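Local coordinates for protein succinate-semialdehyde dehydrogenase (NAD(P)(+)) (Marinobacter aquaeolei, PDB 3RH9) that probably oxidises succinate semialdehyde to succinate with a nicotinamide cofactor, as a member of the aldehyde dehydrogenase family, at residues Asn410-Phe421 with Gly434-Gly445; Tyr119-Leu127 with Gly467-Val475. All blocks are in the same frame, centred on the assembly; numbering follows the deposited sequence.

Interaction 1 of 2, residues Asn410-Phe421 with Gly434-Gly445; sequences NDTEFGLASYVF and GLRFGHVGWNTG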
loop_
_atom_site.group_PDB
_atom_site.type_symbol
_atom_site.label_atom_id
_atom_site.label_comp_id
_atom_site.label_asym_id
_atom_site.label_seq_id
_atom_site.Cartn_x
_atom_site.Cartn_y
_atom_site.Cartn_z
ATOM N N ASN A 410 10.496 8.854 -19.033
ATOM C CA ASN A 410 9.329 8.923 -18.175
ATOM C C ASN A 410 8.048 8.965 -18.990
ATOM O O ASN A 410 6.946 8.998 -18.432
ATOM C CB ASN A 410 9.402 10.141 -17.257
ATOM C CG ASN A 410 10.432 9.990 -16.160
ATOM O OD1 ASN A 410 11.002 10.975 -15.690
ATOM N ND2 ASN A 410 10.668 8.760 -15.732
ATOM N N ASP A 411 8.193 8.958 -20.309
ATOM C CA ASP A 411 7.060 9.146 -21.204
ATOM C C ASP A 411 6.289 7.830 -21.371
ATOM O O ASP A 411 6.286 7.209 -22.435
ATOM C CB ASP A 411 7.565 9.686 -22.537
ATOM C CG ASP A 411 6.472 9.810 -23.567
ATOM O OD1 ASP A 411 5.336 10.191 -23.188
ATOM O OD2 ASP A 411 6.754 9.518 -24.751
ATOM N N THR A 412 5.651 7.408 -20.283
ATOM C CA THR A 412 5.033 6.090 -20.178
ATOM C C THR A 412 4.144 6.049 -18.943
ATOM O O THR A 412 4.339 6.816 -18.010
ATOM C CB THR A 412 6.103 4.941 -20.109
ATOM O OG1 THR A 412 5.511 3.736 -19.586
ATOM C CG2 THR A 412 7.301 5.351 -19.227
ATOM N N GLU A 413 3.168 5.154 -18.953
ATOM C CA GLU A 413 2.288 4.919 -17.810
ATOM C C GLU A 413 3.032 4.404 -16.600
ATOM O O GLU A 413 2.592 4.594 -15.458
ATOM C CB GLU A 413 1.252 3.858 -18.175
ATOM C CG GLU A 413 -0.089 4.409 -18.497
ATOM C CD GLU A 413 -1.018 3.330 -18.967
ATOM O OE1 GLU A 413 -2.255 3.532 -18.905
ATOM O OE2 GLU A 413 -0.501 2.273 -19.394
ATOM N N PHE A 414 4.151 3.734 -16.868
ATOM C CA PHE A 414 4.796 2.884 -15.877
ATOM C C PHE A 414 6.053 3.469 -15.260
ATOM O O PHE A 414 6.456 4.585 -15.571
ATOM C CB PHE A 414 5.097 1.524 -16.498
ATOM C CG PHE A 414 3.911 0.909 -17.169
ATOM C CD1 PHE A 414 2.823 0.488 -16.424
ATOM C CD2 PHE A 414 3.867 0.783 -18.546
ATOM C CE1 PHE A 414 1.725 -0.066 -17.028
ATOM C CE2 PHE A 414 2.761 0.226 -19.158
ATOM C CZ PHE A 414 1.685 -0.202 -18.396
ATOM N N GLY A 415 6.654 2.688 -14.374
ATOM C CA GLY A 415 7.845 3.080 -13.652
ATOM C C GLY A 415 8.438 1.890 -12.913
ATOM O O GLY A 415 8.748 1.970 -11.716
ATOM N N LEU A 416 8.584 0.775 -13.620
ATOM C CA LEU A 416 9.217 -0.384 -13.030
ATOM C C LEU A 416 10.736 -0.242 -13.119
ATOM O O LEU A 416 11.342 0.379 -12.251
ATOM C CB LEU A 416 8.716 -1.679 -13.670
ATOM C CG LEU A 416 8.924 -2.996 -12.913
ATOM C CD1 LEU A 416 8.690 -2.820 -11.413
ATOM C CD2 LEU A 416 8.033 -4.123 -13.476
ATOM N N ALA A 417 11.360 -0.788 -14.160
ATOM C CA ALA A 417 12.818 -0.723 -14.252
ATOM C C ALA A 417 13.346 0.268 -15.306
ATOM O O ALA A 417 12.619 0.700 -16.190
ATOM C CB ALA A 417 13.399 -2.102 -14.461
ATOM N N SER A 418 14.617 0.627 -15.173
ATOM C CA SER A 418 15.279 1.583 -16.055
ATOM C C SER A 418 16.799 1.469 -15.904
ATOM O O SER A 418 17.292 0.948 -14.908
ATOM C CB SER A 418 14.823 3.012 -15.761
ATOM O OG SER A 418 14.879 3.291 -14.376
ATOM N N TYR A 419 17.552 1.930 -16.895
ATOM C CA TYR A 419 19.002 1.756 -16.850
ATOM C C TYR A 419 19.700 2.909 -17.515
ATOM O O TYR A 419 19.241 3.413 -18.543
ATOM C CB TYR A 419 19.405 0.461 -17.539
ATOM C CG TYR A 419 18.603 -0.707 -17.071
ATOM C CD1 TYR A 419 19.014 -1.463 -15.978
ATOM C CD2 TYR A 419 17.415 -1.050 -17.704
ATOM C CE1 TYR A 419 18.267 -2.534 -15.535
ATOM C CE2 TYR A 419 16.662 -2.118 -17.260
ATOM C CZ TYR A 419 17.099 -2.848 -16.182
ATOM O OH TYR A 419 16.360 -3.907 -15.761
ATOM N N VAL A 420 20.815 3.329 -16.934
ATOM C CA VAL A 420 21.563 4.429 -17.508
ATOM C C VAL A 420 23.060 4.159 -17.476
ATOM O O VAL A 420 23.610 3.753 -16.445
ATOM C CB VAL A 420 21.247 5.744 -16.788
ATOM C CG1 VAL A 420 21.677 5.663 -15.324
ATOM C CG2 VAL A 420 21.904 6.914 -17.513
ATOM N N PHE A 421 23.711 4.367 -18.619
ATOM C CA PHE A 421 25.157 4.216 -18.724
ATOM C C PHE A 421 25.787 5.541 -19.048
ATOM O O PHE A 421 25.357 6.227 -19.966
ATOM C CB PHE A 421 25.533 3.194 -19.790
ATOM C CG PHE A 421 25.228 1.783 -19.403
ATOM C CD1 PHE A 421 23.920 1.341 -19.314
ATOM C CD2 PHE A 421 26.249 0.893 -19.121
ATOM C CE1 PHE A 421 23.644 0.040 -18.958
ATOM C CE2 PHE A 421 25.972 -0.414 -18.770
ATOM C CZ PHE A 421 24.671 -0.839 -18.687
ATOM N N GLY A 434 15.655 11.634 -11.497
ATOM C CA GLY A 434 14.571 12.184 -12.278
ATOM C C GLY A 434 13.734 11.097 -12.901
ATOM O O GLY A 434 12.594 11.327 -13.314
ATOM N N LEU A 435 14.310 9.903 -12.971
ATOM C CA LEU A 435 13.622 8.747 -13.522
ATOM C C LEU A 435 12.626 8.225 -12.526
ATOM O O LEU A 435 13.012 7.787 -11.451
ATOM C CB LEU A 435 14.624 7.651 -13.865
ATOM C CG LEU A 435 15.334 7.818 -15.212
ATOM C CD1 LEU A 435 16.293 6.675 -15.427
ATOM C CD2 LEU A 435 14.347 7.888 -16.364
ATOM N N ARG A 436 11.343 8.278 -12.864
ATOM C CA ARG A 436 10.314 7.737 -11.982
ATOM C C ARG A 436 10.190 6.207 -12.156
ATOM O O ARG A 436 9.172 5.695 -12.623
ATOM C CB ARG A 436 8.972 8.419 -12.254
ATOM C CG ARG A 436 9.034 9.935 -12.361
ATOM C CD ARG A 436 8.556 10.604 -11.082
ATOM N NE ARG A 436 9.486 10.377 -9.982
ATOM C CZ ARG A 436 9.234 10.662 -8.711
ATOM N NH1 ARG A 436 8.069 11.185 -8.358
ATOM N NH2 ARG A 436 10.150 10.415 -7.791
ATOM N N PHE A 437 11.243 5.488 -11.796
ATOM C CA PHE A 437 11.240 4.035 -11.866
ATOM C C PHE A 437 11.705 3.437 -10.540
ATOM O O PHE A 437 12.556 3.992 -9.852
ATOM C CB PHE A 437 12.098 3.541 -13.027
ATOM C CG PHE A 437 11.509 3.841 -14.356
ATOM C CD1 PHE A 437 11.637 5.100 -14.915
ATOM C CD2 PHE A 437 10.794 2.875 -15.043
ATOM C CE1 PHE A 437 11.072 5.375 -16.121
ATOM C CE2 PHE A 437 10.221 3.153 -16.255
ATOM C CZ PHE A 437 10.362 4.391 -16.795
ATOM N N GLY A 438 11.121 2.305 -10.176
ATOM C CA GLY A 438 11.452 1.681 -8.917
ATOM C C GLY A 438 12.851 1.134 -8.929
ATOM O O GLY A 438 13.443 0.937 -7.884
ATOM N N HIS A 439 13.384 0.886 -10.116
ATOM C CA HIS A 439 14.692 0.253 -10.243
ATOM C C HIS A 439 15.474 0.932 -11.367
ATOM O O HIS A 439 15.006 1.001 -12.503
ATOM C CB HIS A 439 14.538 -1.257 -10.489
ATOM C CG HIS A 439 15.838 -2.008 -10.592
ATOM N ND1 HIS A 439 16.549 -2.119 -11.772
ATOM C CD2 HIS A 439 16.528 -2.729 -9.674
ATOM C CE1 HIS A 439 17.629 -2.851 -11.571
ATOM N NE2 HIS A 439 17.641 -3.236 -10.306
ATOM N N VAL A 440 16.648 1.456 -11.027
ATOM C CA VAL A 440 17.539 2.087 -12.002
ATOM C C VAL A 440 18.940 1.477 -11.942
ATOM O O VAL A 440 19.659 1.617 -10.951
ATOM C CB VAL A 440 17.698 3.614 -11.782
ATOM C CG1 VAL A 440 18.544 4.218 -12.899
ATOM C CG2 VAL A 440 16.353 4.308 -11.685
ATOM N N GLY A 441 19.321 0.797 -13.015
ATOM C CA GLY A 441 20.673 0.311 -13.151
ATOM C C GLY A 441 21.608 1.463 -13.447
ATOM O O GLY A 441 21.384 2.246 -14.374
ATOM N N TRP A 442 22.648 1.571 -12.631
ATOM C CA TRP A 442 23.732 2.498 -12.873
ATOM C C TRP A 442 24.922 1.739 -13.499
ATOM O O TRP A 442 25.574 0.929 -12.848
ATOM C CB TRP A 442 24.110 3.171 -11.557
ATOM C CG TRP A 442 25.115 4.254 -11.689
ATOM C CD1 TRP A 442 25.835 4.572 -12.804
ATOM C CD2 TRP A 442 25.553 5.147 -10.657
ATOM N NE1 TRP A 442 26.682 5.624 -12.539
ATOM C CE2 TRP A 442 26.533 5.993 -11.224
ATOM C CE3 TRP A 442 25.209 5.318 -9.309
ATOM C CZ2 TRP A 442 27.172 7.000 -10.492
ATOM C CZ3 TRP A 442 25.846 6.314 -8.578
ATOM C CH2 TRP A 442 26.816 7.143 -9.171
ATOM N N ASN A 443 25.189 1.999 -14.774
ATOM C CA ASN A 443 26.198 1.253 -15.537
ATOM C C ASN A 443 26.107 -0.256 -15.326
ATOM O O ASN A 443 27.119 -0.957 -15.337
ATOM C CB ASN A 443 27.626 1.768 -15.288
ATOM C CG ASN A 443 27.910 3.101 -16.002
ATOM O OD1 ASN A 443 28.418 4.044 -15.390
ATOM N ND2 ASN A 443 27.572 3.183 -17.289
ATOM N N THR A 444 24.881 -0.742 -15.140
ATOM C CA THR A 444 24.583 -2.176 -15.166
ATOM C C THR A 444 23.144 -2.375 -15.642
ATOM O O THR A 444 22.322 -1.456 -15.575
ATOM C CB THR A 444 24.784 -2.870 -13.789
ATOM O OG1 THR A 444 24.396 -4.241 -13.885
ATOM C CG2 THR A 444 23.941 -2.210 -12.696
ATOM N N GLY A 445 22.858 -3.572 -16.138
ATOM C CA GLY A 445 21.535 -3.897 -16.631
ATOM C C GLY A 445 20.906 -5.005 -15.804
ATOM O O GLY A 445 19.879 -5.567 -16.185
#

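Interaction 2 of 2, residues Tyr119-Leu127 with Gly467-Val475; sequences YCAKHISAL and GLEGLFEFV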
loop_
_atom_site.group_PDB
_atom_site.type_symbol
_atom_site.label_atom_id
_atom_site.label_comp_id
_atom_site.label_asym_id
_atom_site.label_seq_id
_atom_site.Cartn_x
_atom_site.Cartn_y
_atom_site.Cartn_z
ATOM N N TYR A 119 17.563 -14.947 2.151
ATOM C CA TYR A 119 17.651 -13.598 2.642
ATOM C C TYR A 119 16.619 -13.379 3.740
ATOM O O TYR A 119 16.877 -12.683 4.720
ATOM C CB TYR A 119 17.490 -12.591 1.516
ATOM C CG TYR A 119 17.416 -11.199 2.052
ATOM C CD1 TYR A 119 16.194 -10.646 2.409
ATOM C CD2 TYR A 119 18.572 -10.443 2.241
ATOM C CE1 TYR A 119 16.124 -9.373 2.926
ATOM C CE2 TYR A 119 18.508 -9.155 2.758
ATOM C CZ TYR A 119 17.279 -8.635 3.100
ATOM O OH TYR A 119 17.191 -7.367 3.607
ATOM N N CYS A 120 15.458 -14.001 3.588
ATOM C CA CYS A 120 14.408 -13.884 4.594
ATOM C C CYS A 120 14.713 -14.626 5.884
ATOM O O CYS A 120 14.283 -14.215 6.958
ATOM C CB CYS A 120 13.072 -14.343 4.025
ATOM S SG CYS A 120 12.269 -13.049 3.098
ATOM N N ALA A 121 15.447 -15.724 5.783
ATOM C CA ALA A 121 15.893 -16.418 6.983
ATOM C C ALA A 121 16.892 -15.542 7.753
ATOM O O ALA A 121 16.779 -15.370 8.969
ATOM C CB ALA A 121 16.493 -17.764 6.636
ATOM N N LYS A 122 17.858 -14.970 7.044
ATOM C CA LYS A 122 18.823 -14.115 7.711
ATOM C C LYS A 122 18.177 -12.896 8.334
ATOM O O LYS A 122 18.596 -12.454 9.391
ATOM C CB LYS A 122 19.945 -13.693 6.770
ATOM C CG LYS A 122 20.855 -14.846 6.390
ATOM C CD LYS A 122 21.763 -14.497 5.216
ATOM C CE LYS A 122 22.542 -15.733 4.763
ATOM N NZ LYS A 122 23.547 -15.367 3.726
ATOM N N HIS A 123 17.140 -12.359 7.714
ATOM C CA HIS A 123 16.591 -11.082 8.189
ATOM C C HIS A 123 15.217 -11.136 8.853
ATOM O O HIS A 123 14.638 -10.102 9.166
ATOM C CB HIS A 123 16.584 -10.066 7.058
ATOM C CG HIS A 123 17.943 -9.800 6.498
ATOM N ND1 HIS A 123 18.760 -8.803 6.981
ATOM C CD2 HIS A 123 18.641 -10.424 5.523
ATOM C CE1 HIS A 123 19.895 -8.805 6.305
ATOM N NE2 HIS A 123 19.849 -9.776 5.415
ATOM N N ILE A 124 14.707 -12.337 9.079
ATOM C CA ILE A 124 13.410 -12.508 9.704
ATOM C C ILE A 124 13.287 -11.706 11.017
ATOM O O ILE A 124 12.180 -11.325 11.431
ATOM C CB ILE A 124 13.128 -14.005 9.942
ATOM C CG1 ILE A 124 11.686 -14.227 10.384
ATOM C CG2 ILE A 124 14.108 -14.590 10.958
ATOM C CD1 ILE A 124 11.278 -15.696 10.386
ATOM N N SER A 125 14.417 -11.437 11.667
ATOM C CA SER A 125 14.389 -10.753 12.963
ATOM C C SER A 125 13.887 -9.329 12.838
ATOM O O SER A 125 13.501 -8.702 13.830
ATOM C CB SER A 125 15.756 -10.778 13.645
ATOM O OG SER A 125 15.850 -11.912 14.493
ATOM N N ALA A 126 13.880 -8.835 11.603
ATOM C CA ALA A 126 13.393 -7.500 11.300
ATOM C C ALA A 126 11.936 -7.278 11.737
ATOM O O ALA A 126 11.537 -6.146 11.982
ATOM C CB ALA A 126 13.553 -7.230 9.824
ATOM N N LEU A 127 11.153 -8.353 11.842
ATOM C CA LEU A 127 9.728 -8.253 12.174
ATOM C C LEU A 127 9.453 -8.360 13.673
ATOM O O LEU A 127 8.297 -8.482 14.100
ATOM C CB LEU A 127 8.914 -9.315 11.424
ATOM C CG LEU A 127 8.942 -9.172 9.903
ATOM C CD1 LEU A 127 8.368 -10.399 9.202
ATOM C CD2 LEU A 127 8.221 -7.904 9.488
ATOM N N GLY A 467 14.554 -7.085 -0.016
ATOM C CA GLY A 467 15.099 -6.210 1.002
ATOM C C GLY A 467 14.206 -6.127 2.225
ATOM O O GLY A 467 13.338 -6.962 2.432
ATOM N N LEU A 468 14.417 -5.095 3.023
ATOM C CA LEU A 468 13.648 -4.858 4.231
ATOM C C LEU A 468 12.184 -4.676 3.950
ATOM O O LEU A 468 11.352 -5.377 4.504
ATOM C CB LEU A 468 14.115 -3.576 4.895
ATOM C CG LEU A 468 13.723 -3.503 6.366
ATOM C CD1 LEU A 468 14.834 -4.168 7.178
ATOM C CD2 LEU A 468 13.480 -2.049 6.818
ATOM N N GLU A 469 11.861 -3.691 3.119
ATOM C CA GLU A 469 10.460 -3.352 2.920
ATOM C C GLU A 469 9.672 -4.573 2.452
ATOM O O GLU A 469 8.507 -4.743 2.822
ATOM C CB GLU A 469 10.247 -2.089 2.048
ATOM C CG GLU A 469 11.377 -1.702 1.124
ATOM C CD GLU A 469 12.577 -1.090 1.847
ATOM O OE1 GLU A 469 12.543 0.126 2.160
ATOM O OE2 GLU A 469 13.580 -1.820 2.083
ATOM N N GLY A 470 10.325 -5.445 1.687
ATOM C CA GLY A 470 9.688 -6.677 1.256
ATOM C C GLY A 470 9.290 -7.580 2.418
ATOM O O GLY A 470 8.254 -8.249 2.385
ATOM N N LEU A 471 10.128 -7.617 3.447
ATOM C CA LEU A 471 9.824 -8.393 4.644
ATOM C C LEU A 471 8.580 -7.870 5.347
ATOM O O LEU A 471 7.929 -8.615 6.055
ATOM C CB LEU A 471 10.996 -8.361 5.625
ATOM C CG LEU A 471 12.109 -9.397 5.501
ATOM C CD1 LEU A 471 13.334 -8.897 6.233
ATOM C CD2 LEU A 471 11.651 -10.734 6.077
ATOM N N PHE A 472 8.255 -6.598 5.139
ATOM C CA PHE A 472 7.102 -5.977 5.799
ATOM C C PHE A 472 5.810 -5.977 4.978
ATOM O O PHE A 472 4.823 -5.371 5.383
ATOM C CB PHE A 472 7.423 -4.545 6.252
ATOM C CG PHE A 472 8.235 -4.486 7.505
ATOM C CD1 PHE A 472 9.606 -4.620 7.461
ATOM C CD2 PHE A 472 7.625 -4.312 8.734
ATOM C CE1 PHE A 472 10.350 -4.582 8.613
ATOM C CE2 PHE A 472 8.368 -4.270 9.893
ATOM C CZ PHE A 472 9.729 -4.411 9.829
ATOM N N GLU A 473 5.811 -6.648 3.839
ATOM C CA GLU A 473 4.633 -6.658 2.992
ATOM C C GLU A 473 3.469 -7.404 3.633
ATOM O O GLU A 473 2.342 -6.906 3.659
ATOM C CB GLU A 473 4.962 -7.287 1.638
ATOM C CG GLU A 473 5.785 -6.392 0.719
ATOM C CD GLU A 473 4.913 -5.577 -0.221
ATOM O OE1 GLU A 473 4.013 -4.835 0.268
ATOM O OE2 GLU A 473 5.131 -5.695 -1.456
ATOM N N PHE A 474 3.741 -8.598 4.146
ATOM C CA PHE A 474 2.675 -9.439 4.670
ATOM C C PHE A 474 2.371 -9.290 6.154
ATOM O O PHE A 474 1.847 -10.213 6.767
ATOM C CB PHE A 474 2.956 -10.898 4.339
ATOM C CG PHE A 474 3.014 -11.154 2.878
ATOM C CD1 PHE A 474 4.229 -11.161 2.214
ATOM C CD2 PHE A 474 1.847 -11.330 2.150
ATOM C CE1 PHE A 474 4.284 -11.384 0.863
ATOM C CE2 PHE A 474 1.896 -11.542 0.796
ATOM C CZ PHE A 474 3.117 -11.571 0.152
ATOM N N VAL A 475 2.681 -8.138 6.731
ATOM C CA VAL A 475 2.335 -7.906 8.125
ATOM C C VAL A 475 1.474 -6.656 8.313
ATOM O O VAL A 475 1.528 -5.723 7.507
ATOM C CB VAL A 475 3.585 -7.818 8.991
ATOM C CG1 VAL A 475 4.205 -9.185 9.121
ATOM C CG2 VAL A 475 4.583 -6.834 8.383
#

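Interaction 1 of 2, residues Asn410-Phe421 with Gly434-Gly445
Ser-418 CB rests over one face of the Phe-437 ring, 4.0 Å from its centroid, while Leu-416 C lies at the ring's edge, in its plane. Further along, Asn-443 CA sits over a face of Phe-421, 3.8 Å from that centroid. Tyr-419 CE1 approaches the imidazole of His-439 at its edge, 4.0 Å from His-439 CE1, and the two ring planes are turned 67° apart. Strands 417-421 and 439-442, joined by helix 425-434, form a beta-alpha-beta crossover in the mixed seven-stranded sheet of this family's catalytic domain, and their parallel ladder supplies most of the bonding. In its middle, Gly-441 N gives a hydrogen bond to Ser-418 O at 2.8 Å, and Gly-441 O takes a nearly straight one from Val-420 N, also at 2.8 Å. Glycine suits this place because a side chain would run into the Tyr-419 ring. Ser-418 is small enough to fit against the Phe-437 face, and a chi1 of 49° swings OG back to its partner strand, where it gives His-439 O a hydrogen bond at 3.0 Å beside a weak one from Ser-418 N. On the same face, Val-420 CG1 and Val-440 CG1 meet at 4.2 Å; Val-420 packs against Val-431 of helix 425-434, and Val-440 against Gln-478 of the second subunit. Leu-416 packs near Glu-256, the predicted active-site residue, and strand 439-442 makes backbone hydrogen bonds with that subunit.

Interaction 2 of 2, residues Tyr119-Leu127 with Gly467-Val475
The carbonyl oxygen of His-123 takes the backbone N-H of Ala-126 at 2.8 Å, the first bond of the 3-10 turn 124-127 that follows helix 103-123, and Leu-471 CD1 lies against the same oxygen. Leu-471 spreads its two methyls over this turn: CD1 also touches the CB atoms of His-123 and Ala-126, and CD2 meets Cys-120 SG at 3.8 Å. The forked end suits the place, one methyl serving His-123 and Ala-126 and the other Cys-120. Ala-126 is small enough to let Leu-468, Leu-471 and Phe-472 close in together. Leu-127 CD2 stands over the centre of the Phe-472 ring, 3.6 Å from the centroid and 10° off its normal, a CH-pi contact; the same methyl also touches Val-475 CG2 at 3.9 Å. Were Phe-472 an alanine, the Leu-127 methyl would probably lose the ring face beneath it and a gap would open beside Ala-126. At the other end Tyr-119, with CG opposite the backbone N (chi1 173°), brings its OH against the Gly-467 backbone. Helix 162-174 adds Ser-169 beside Cys-120 and Ala-173 beside Leu-471. The short helix segments are nearly perpendicular, at -83°, with axes 10.8 Å apart. Apolar packing ties the C-terminal end of the long helix 103-123 to the short helix preceding strand 475-482; in this family the C-terminal strand is part of the oligomerisation region.

The two contacts share no secondary-structure element; their centres are 25 Å apart and their nearest atoms about 10 Å. Interaction 1 is the more deeply buried, joining neighbouring strands of one sheet only a short helix apart in sequence, and it depends on backbone hydrogen bonds with aromatic packing on the faces. Interaction 2 is partly buried and brings together regions more than 300 residues apart through aliphatic and aromatic side chains. Both reach the second subunit: residues 478-482 there, a little beyond the counterpart of segment 467-475, lie against segment 434-445 of this chain, and in interaction 2 Tyr-119 and His-123 pack on Glu-134 of the second subunit.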